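Local atomic coordinates of botulinum neurotoxin type C1 (Clostridium botulinum, PDB entry 3R4S), a protein that is a clostridial neurotoxin, probably a zinc protease once inside nerve cells, whose heavy chain carries a receptor-binding part that recognises gangliosides. Residues Y263-S268 with V272-R277. Numbering follows the deposited sequence.
With SLB (N-acetyl-beta-neuraminic acid), chain C.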
loop_
_atom_site.group_PDB
_atom_site.type_symbol
_atom_site.label_atom_id
_atom_site.label_comp_id
_atom_site.label_asym_id
_atom_site.label_seq_id
_atom_site.Cartn_x
_atom_site.Cartn_y
_atom_site.Cartn_z
ATOM N N TYR A 263 -16.650 3.844 -10.232
ATOM C CA TYR A 263 -17.212 3.167 -9.073
ATOM C C TYR A 263 -18.209 2.103 -9.512
ATOM O O TYR A 263 -18.646 2.063 -10.669
ATOM C CB TYR A 263 -17.866 4.158 -8.108
ATOM C CG TYR A 263 -19.117 4.810 -8.652
ATOM C CD1 TYR A 263 -20.347 4.163 -8.579
ATOM C CD2 TYR A 263 -19.069 6.077 -9.236
ATOM C CE1 TYR A 263 -21.498 4.755 -9.074
ATOM C CE2 TYR A 263 -20.215 6.683 -9.734
ATOM C CZ TYR A 263 -21.428 6.016 -9.652
ATOM O OH TYR A 263 -22.568 6.614 -10.149
ATOM N N MET A 264 -18.564 1.238 -8.571
ATOM C CA MET A 264 -19.397 0.089 -8.857
ATOM C C MET A 264 -20.871 0.443 -8.672
ATOM O O MET A 264 -21.272 0.992 -7.641
ATOM C CB MET A 264 -18.997 -1.072 -7.947
ATOM C CG MET A 264 -19.226 -2.420 -8.546
ATOM S SD MET A 264 -18.492 -3.761 -7.593
ATOM C CE MET A 264 -17.067 -4.109 -8.628
ATOM N N TYR A 265 -21.671 0.143 -9.686
ATOM C CA TYR A 265 -23.099 0.390 -9.604
ATOM C C TYR A 265 -23.853 -0.845 -10.090
ATOM O O TYR A 265 -23.243 -1.875 -10.376
ATOM C CB TYR A 265 -23.474 1.622 -10.420
ATOM C CG TYR A 265 -24.819 2.195 -10.049
ATOM C CD1 TYR A 265 -25.132 2.470 -8.721
ATOM C CD2 TYR A 265 -25.769 2.465 -11.018
ATOM C CE1 TYR A 265 -26.359 2.993 -8.372
ATOM C CE2 TYR A 265 -26.999 2.982 -10.680
ATOM C CZ TYR A 265 -27.289 3.247 -9.352
ATOM O OH TYR A 265 -28.522 3.773 -9.009
ATOM N N ALA A 266 -25.176 -0.764 -10.161
ATOM C CA ALA A 266 -25.941 -1.907 -10.651
ATOM C C ALA A 266 -27.234 -1.502 -11.338
ATOM O O ALA A 266 -27.843 -0.481 -11.021
ATOM C CB ALA A 266 -26.211 -2.915 -9.534
ATOM N N ASN A 267 -27.645 -2.339 -12.277
ATOM C CA ASN A 267 -28.752 -2.035 -13.146
ATOM C C ASN A 267 -29.377 -3.323 -13.655
ATOM O O ASN A 267 -28.782 -4.031 -14.462
ATOM C CB ASN A 267 -28.237 -1.213 -14.313
ATOM C CG ASN A 267 -29.254 -0.256 -14.827
ATOM O OD1 ASN A 267 -30.308 -0.663 -15.327
ATOM N ND2 ASN A 267 -28.960 1.036 -14.704
ATOM N N SER A 268 -30.576 -3.624 -13.168
ATOM C CA SER A 268 -31.258 -4.853 -13.525
ATOM C C SER A 268 -30.395 -6.028 -13.152
ATOM O O SER A 268 -30.310 -6.992 -13.897
ATOM C CB SER A 268 -31.580 -4.908 -15.020
ATOM O OG SER A 268 -32.467 -3.870 -15.387
ATOM N N VAL A 272 -22.423 -2.610 -13.168
ATOM C CA VAL A 272 -21.861 -1.724 -14.179
ATOM C C VAL A 272 -20.931 -0.726 -13.509
ATOM O O VAL A 272 -21.060 -0.454 -12.317
ATOM C CB VAL A 272 -22.967 -0.949 -14.941
ATOM C CG1 VAL A 272 -23.951 -1.921 -15.571
ATOM C CG2 VAL A 272 -23.697 0.012 -14.000
ATOM N N PHE A 273 -20.002 -0.177 -14.277
ATOM C CA PHE A 273 -19.070 0.796 -13.738
ATOM C C PHE A 273 -19.386 2.196 -14.238
ATOM O O PHE A 273 -19.446 2.437 -15.444
ATOM C CB PHE A 273 -17.628 0.405 -14.082
ATOM C CG PHE A 273 -17.153 -0.834 -13.373
ATOM C CD1 PHE A 273 -16.592 -0.756 -12.109
ATOM C CD2 PHE A 273 -17.274 -2.075 -13.970
ATOM C CE1 PHE A 273 -16.157 -1.903 -11.451
ATOM C CE2 PHE A 273 -16.842 -3.230 -13.319
ATOM C CZ PHE A 273 -16.284 -3.142 -12.059
ATOM N N ASN A 274 -19.584 3.114 -13.299
ATOM C CA ASN A 274 -19.889 4.506 -13.620
ATOM C C ASN A 274 -18.737 5.430 -13.254
ATOM O O ASN A 274 -18.031 5.195 -12.272
ATOM C CB ASN A 274 -21.142 4.964 -12.861
ATOM C CG ASN A 274 -22.421 4.307 -13.368
ATOM O OD1 ASN A 274 -22.433 3.637 -14.401
ATOM N ND2 ASN A 274 -23.507 4.504 -12.633
ATOM N N THR A 275 -18.569 6.499 -14.026
ATOM C CA THR A 275 -17.533 7.487 -13.763
ATOM C C THR A 275 -17.753 8.223 -12.430
ATOM O O THR A 275 -18.849 8.709 -12.153
ATOM C CB THR A 275 -17.443 8.480 -14.923
ATOM O OG1 THR A 275 -17.097 7.763 -16.115
ATOM C CG2 THR A 275 -16.387 9.535 -14.651
ATOM N N ARG A 276 -16.709 8.272 -11.600
ATOM C CA ARG A 276 -16.751 8.956 -10.308
ATOM C C ARG A 276 -16.996 10.449 -10.476
ATOM O O ARG A 276 -16.467 11.077 -11.393
ATOM C CB ARG A 276 -15.421 8.766 -9.557
ATOM C CG ARG A 276 -15.210 7.367 -8.995
ATOM C CD ARG A 276 -13.806 7.152 -8.355
ATOM N NE ARG A 276 -13.626 5.719 -8.146
ATOM C CZ ARG A 276 -14.235 5.031 -7.186
ATOM N NH1 ARG A 276 -15.013 5.654 -6.308
ATOM N NH2 ARG A 276 -14.059 3.721 -7.091
ATOM N N ARG A 277 -17.782 11.018 -9.575
ATOM C CA ARG A 277 -17.971 12.459 -9.562
ATOM C C ARG A 277 -16.983 13.118 -8.590
ATOM O O ARG A 277 -16.588 14.270 -8.774
ATOM C CB ARG A 277 -19.418 12.802 -9.203
ATOM C CG ARG A 277 -20.449 12.202 -10.171
ATOM C CD ARG A 277 -20.099 12.541 -11.621
ATOM N NE ARG A 277 -20.799 11.696 -12.594
ATOM C CZ ARG A 277 -20.549 11.704 -13.906
ATOM N NH1 ARG A 277 -19.613 12.512 -14.401
ATOM N NH2 ARG A 277 -21.228 10.903 -14.726
HETATM C C1 SLB C . -32.191 2.747 -10.124
HETATM C C2 SLB C . -32.016 1.461 -9.361
HETATM C C3 SLB C . -30.518 1.198 -9.165
HETATM C C4 SLB C . -30.283 -0.161 -8.513
HETATM C C5 SLB C . -30.907 -1.234 -9.376
HETATM C C6 SLB C . -32.399 -0.942 -9.562
HETATM C C7 SLB C . -32.964 -1.951 -10.551
HETATM C C8 SLB C . -34.499 -1.885 -10.589
HETATM C C9 SLB C . -35.084 -2.928 -11.536
HETATM C C10 SLB C . -30.371 -3.605 -9.037
HETATM C C11 SLB C . -30.421 -4.735 -8.055
HETATM N N5 SLB C . -30.858 -2.452 -8.578
HETATM O O1A SLB C . -31.980 2.775 -11.359
HETATM O O1B SLB C . -32.526 3.761 -9.470
HETATM O O2 SLB C . -32.639 1.636 -8.085
HETATM O O4 SLB C . -28.881 -0.425 -8.391
HETATM O O6 SLB C . -32.662 0.385 -10.060
HETATM O O7 SLB C . -32.397 -1.627 -11.835
HETATM O O8 SLB C . -35.042 -2.079 -9.274
HETATM O O9 SLB C . -35.046 -2.397 -12.866
HETATM O O10 SLB C . -29.914 -3.739 -10.168
#
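Tyr263 with Asn274 and Tyr265 with Val272 form antiparallel hydrogen-bonded pairs, each closed by two backbone hydrogen bonds. Those from Tyr263 N to Asn274 O and from Tyr265 N to Val272 O both measure 2.8 Å. In the second pair the return donor, Val272 N, stands 56° out of the carbonyl plane of Tyr265. Between them Met264 and Phe273 make a non-hydrogen-bonded pair.

On the sheet face carrying Tyr263, Tyr265, Val272 and Asn274, Asn274 CB sits over the Tyr263 ring in a CH-pi contact, 3.8 Å from the ring centroid. With CG held between its backbone N and carbonyl carbon (chi1 68°), Tyr263 turns its ring across the partner strand. The Arg276 guanidinium lays one face against Tyr263 CB, while its NE is hydrogen-bonded to Leu260 O. Val272 CG2 packs on Tyr265 CB at 3.9 Å. On the opposite sheet face Met264 and Phe273 run side by side, Met264 CE reaching Phe273 CZ at 3.6 Å.

The end of 263-268 meets the sugar through its backbone: SLB O4 donates to Ala266 O at 2.8 Å, and Ser268 N donates to SLB O7 at 3.0 Å. Tyr265, its CG anti to the backbone N (chi1 -162°), leads its ring away from the partner strand; SLB O4 lies over one face, toward the rim, SLB C3 is beside the hydroxyl, and the Tyr286 ring is nearly parallel. Tyr286 OH and Arg269 N add further hydrogen bonds to the sugar. This is a beta hairpin of the trefoil-type C-terminal receptor-binding domain, with the end of strand 262-267 and the loop residue after it built into a sialic acid pocket.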